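Local coordinates for protein disulfide-isomerase A4 (Rattus norvegicus, PDB 3EC3) that catalyses the rearrangement of disulfide bonds in proteins in the endoplasmic reticulum, represented here by its noncatalytic b and b' thioredoxin-like domains, at residues Glu64-Phe68 against Leu69-Leu73. The protein carries 1 engineered substitution. Residues are numbered along the deposited sequence; the frame is centred on the assembly and turned at random.
Sequences EIAKF and LKVSL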
ATOM      1  N   GLU A  64       0.915  10.437 -25.539  1.00 26.69           N
ATOM      2  CA  GLU A  64       0.189   9.182 -25.713  1.00 27.77           C
ATOM      3  C   GLU A  64      -0.111   8.531 -24.360  1.00 25.65           C
ATOM      4  O   GLU A  64      -1.244   8.090 -24.081  1.00 23.81           O
ATOM      5  CB  GLU A  64       0.998   8.249 -26.616  1.00 27.78           C
ATOM      6  CG  GLU A  64       0.709   6.743 -26.443  1.00 32.09           C
ATOM      7  CD  GLU A  64       1.595   5.891 -27.357  1.00 33.10           C
ATOM      8  OE1 GLU A  64       2.304   5.003 -26.842  1.00 39.20           O
ATOM      9  OE2 GLU A  64       1.616   6.141 -28.586  1.00 37.72           O
ATOM     10  N   ILE A  65       0.897   8.513 -23.482  1.00 23.51           N
ATOM     11  CA  ILE A  65       0.695   7.903 -22.189  1.00 22.58           C
ATOM     12  C   ILE A  65      -0.180   8.795 -21.313  1.00 21.93           C
ATOM     13  O   ILE A  65      -1.031   8.285 -20.581  1.00 21.62           O
ATOM     14  CB  ILE A  65       2.064   7.536 -21.518  1.00 22.78           C
ATOM     15  CG1 ILE A  65       2.795   6.480 -22.391  1.00 24.01           C
ATOM     16  CG2 ILE A  65       1.832   7.117 -20.042  1.00 20.89           C
ATOM     17  CD1 ILE A  65       4.092   5.949 -21.800  1.00 24.09           C
ATOM     18  N   ALA A  66       0.003  10.117 -21.399  1.00 21.29           N
ATOM     19  CA  ALA A  66      -0.834  11.061 -20.653  1.00 22.19           C
ATOM     20  C   ALA A  66      -2.313  10.862 -21.049  1.00 23.84           C
ATOM     21  O   ALA A  66      -3.187  10.740 -20.178  1.00 24.56           O
ATOM     22  CB  ALA A  66      -0.397  12.513 -20.936  1.00 23.12           C
ATOM     23  N   LYS A  67      -2.568  10.801 -22.353  1.00 25.33           N
ATOM     24  CA  LYS A  67      -3.943  10.510 -22.883  1.00 27.97           C
ATOM     25  C   LYS A  67      -4.513   9.218 -22.316  1.00 28.89           C
ATOM     26  O   LYS A  67      -5.629   9.211 -21.750  1.00 29.11           O
ATOM     27  CB  LYS A  67      -3.944  10.514 -24.427  1.00 27.90           C
ATOM     28  CG  LYS A  67      -3.521  11.857 -24.981  1.00 29.37           C
ATOM     29  CD  LYS A  67      -3.494  11.972 -26.523  1.00 30.32           C
ATOM     30  CE  LYS A  67      -2.881  13.316 -26.930  1.00 30.62           C
ATOM     31  NZ  LYS A  67      -2.415  13.315 -28.358  1.00 33.70           N
ATOM     32  N   PHE A  68      -3.751   8.127 -22.426  1.00 29.72           N
ATOM     33  CA  PHE A  68      -4.139   6.858 -21.797  1.00 30.97           C
ATOM     34  C   PHE A  68      -4.481   7.021 -20.326  1.00 30.94           C
ATOM     35  O   PHE A  68      -5.469   6.442 -19.855  1.00 30.48           O
ATOM     36  CB  PHE A  68      -3.055   5.780 -21.975  1.00 31.88           C
ATOM     37  CG  PHE A  68      -3.286   4.531 -21.168  1.00 32.60           C
ATOM     38  CD1 PHE A  68      -2.635   4.346 -19.950  1.00 32.34           C
ATOM     39  CD2 PHE A  68      -4.139   3.530 -21.631  1.00 34.10           C
ATOM     40  CE1 PHE A  68      -2.839   3.161 -19.194  1.00 36.45           C
ATOM     41  CE2 PHE A  68      -4.352   2.354 -20.877  1.00 34.36           C
ATOM     42  CZ  PHE A  68      -3.705   2.171 -19.667  1.00 34.34           C
ATOM     43  N   LEU A  69      -3.674   7.790 -19.598  1.00 29.97           N
ATOM     44  CA  LEU A  69      -3.865   7.950 -18.159  1.00 30.42           C
ATOM     45  C   LEU A  69      -4.932   8.961 -17.804  1.00 30.89           C
ATOM     46  O   LEU A  69      -5.209   9.174 -16.618  1.00 32.32           O
ATOM     47  CB  LEU A  69      -2.578   8.386 -17.475  1.00 29.64           C
ATOM     48  CG  LEU A  69      -1.431   7.388 -17.500  1.00 31.15           C
ATOM     49  CD1 LEU A  69      -0.250   8.015 -16.777  1.00 32.06           C
ATOM     50  CD2 LEU A  69      -1.865   6.058 -16.883  1.00 32.36           C
ATOM     51  N   LYS A  70      -5.477   9.609 -18.815  1.00 31.06           N
ATOM     52  CA  LYS A  70      -6.502  10.622 -18.666  1.00 32.65           C
ATOM     53  C   LYS A  70      -6.036  11.843 -17.821  1.00 32.34           C
ATOM     54  O   LYS A  70      -6.807  12.420 -17.058  1.00 32.92           O
ATOM     55  CB  LYS A  70      -7.830   9.956 -18.200  1.00 33.25           C
ATOM     56  CG  LYS A  70      -8.339   8.898 -19.216  1.00 34.23           C
ATOM     57  CD  LYS A  70      -9.904   8.636 -19.164  1.00 33.47           C
ATOM     58  CE  LYS A  70     -10.497   8.420 -20.576  1.00 35.22           C
ATOM     59  NZ  LYS A  70     -12.029   8.407 -20.625  1.00 35.31           N
ATOM     60  N   VAL A  71      -4.778  12.249 -18.009  1.00 30.49           N
ATOM     61  CA  VAL A  71      -4.203  13.412 -17.299  1.00 29.63           C
ATOM     62  C   VAL A  71      -3.580  14.384 -18.284  1.00 28.93           C
ATOM     63  O   VAL A  71      -3.125  13.974 -19.356  1.00 29.40           O
ATOM     64  CB  VAL A  71      -3.108  13.009 -16.248  1.00 29.49           C
ATOM     65  CG1 VAL A  71      -3.658  12.061 -15.177  1.00 30.01           C
ATOM     66  CG2 VAL A  71      -1.850  12.420 -16.919  1.00 28.52           C
ATOM     67  N   SER A  72      -3.533  15.668 -17.948  1.00 28.70           N
ATOM     68  CA  SER A  72      -2.748  16.591 -18.784  1.00 28.80           C
ATOM     69  C   SER A  72      -1.282  16.542 -18.312  1.00 27.31           C
ATOM     70  O   SER A  72      -0.953  15.834 -17.339  1.00 27.38           O
ATOM     71  CB  SER A  72      -3.312  18.014 -18.760  1.00 29.70           C
ATOM     72  OG  SER A  72      -3.498  18.428 -17.423  1.00 32.79           O
ATOM     73  N   LEU A  73      -0.389  17.230 -19.019  1.00 25.67           N
ATOM     74  CA  LEU A  73       1.032  17.205 -18.645  1.00 24.33           C
ATOM     75  C   LEU A  73       1.192  18.056 -17.388  1.00 23.86           C
ATOM     76  O   LEU A  73       0.372  18.960 -17.125  1.00 24.79           O
ATOM     77  CB  LEU A  73       1.936  17.678 -19.818  1.00 25.07           C
ATOM     78  CG  LEU A  73       1.859  16.837 -21.118  1.00 25.45           C
ATOM     79  CD1 LEU A  73       2.621  17.470 -22.303  1.00 28.80           C
ATOM     80  CD2 LEU A  73       2.293  15.398 -20.924  1.00 28.24           C
TER
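Ala66 and Val71 meet in a Schellman motif that ends helix 63-69 and turns the chain toward strand 75-79, in the first of the two thioredoxin-like domains of this fragment. The motif rests on two backbone bonds back into the last turn. Val71 N reaches Ala66 O at 3.1 Å in an almost straight bond (173° at the hydrogen), while Lys70 N bonds to Lys67 O at 3.0 Å, coming from above that carbonyl's plane rather than along a lone pair. Before them, Leu69 N still makes an ordinary helical bond to Ile65 O at 2.9 Å. The reversal happens at Lys70, a non-glycine residue in left-handed conformation with phi 61°; its CB points away from the helix.

Apolar contacts accompany the turn. Val71 CG2 lies 4.3 Å from Ala66 CB, the hydrophobic pair that commonly accompanies this motif. Two residues further on, Leu73 brings CD2 to the same methyl, 3.9 Å from Ala66 CB. Along the helix itself, one turn apart, Ile65 and Leu69 run side by side in the same direction, with CG2 of Ile65 4.0 Å from CD1 of Leu69. The other branch of Leu69 meets Phe68: with CG anti to the backbone N (chi1 171°), the Phe68 ring swings beside its own carbonyl, and CD1 of Phe68 comes within 3.6 Å of CD2 of Leu69, the two side chains meeting at a slant.

Inward, Leu69 packs on Leu30 and Met79, Ala66 on Val32, and Val71 on Val77, joining the helix end to central strands 28-32 and 75-79. Ala66 O and Lys67 O, carbonyls of the last turn, thus take the N-H groups of Val71 and Lys70, and the same reversal carries Val71 and Leu73 onto Ala66, so the backbone bonds and the apolar contacts probably support the same turn.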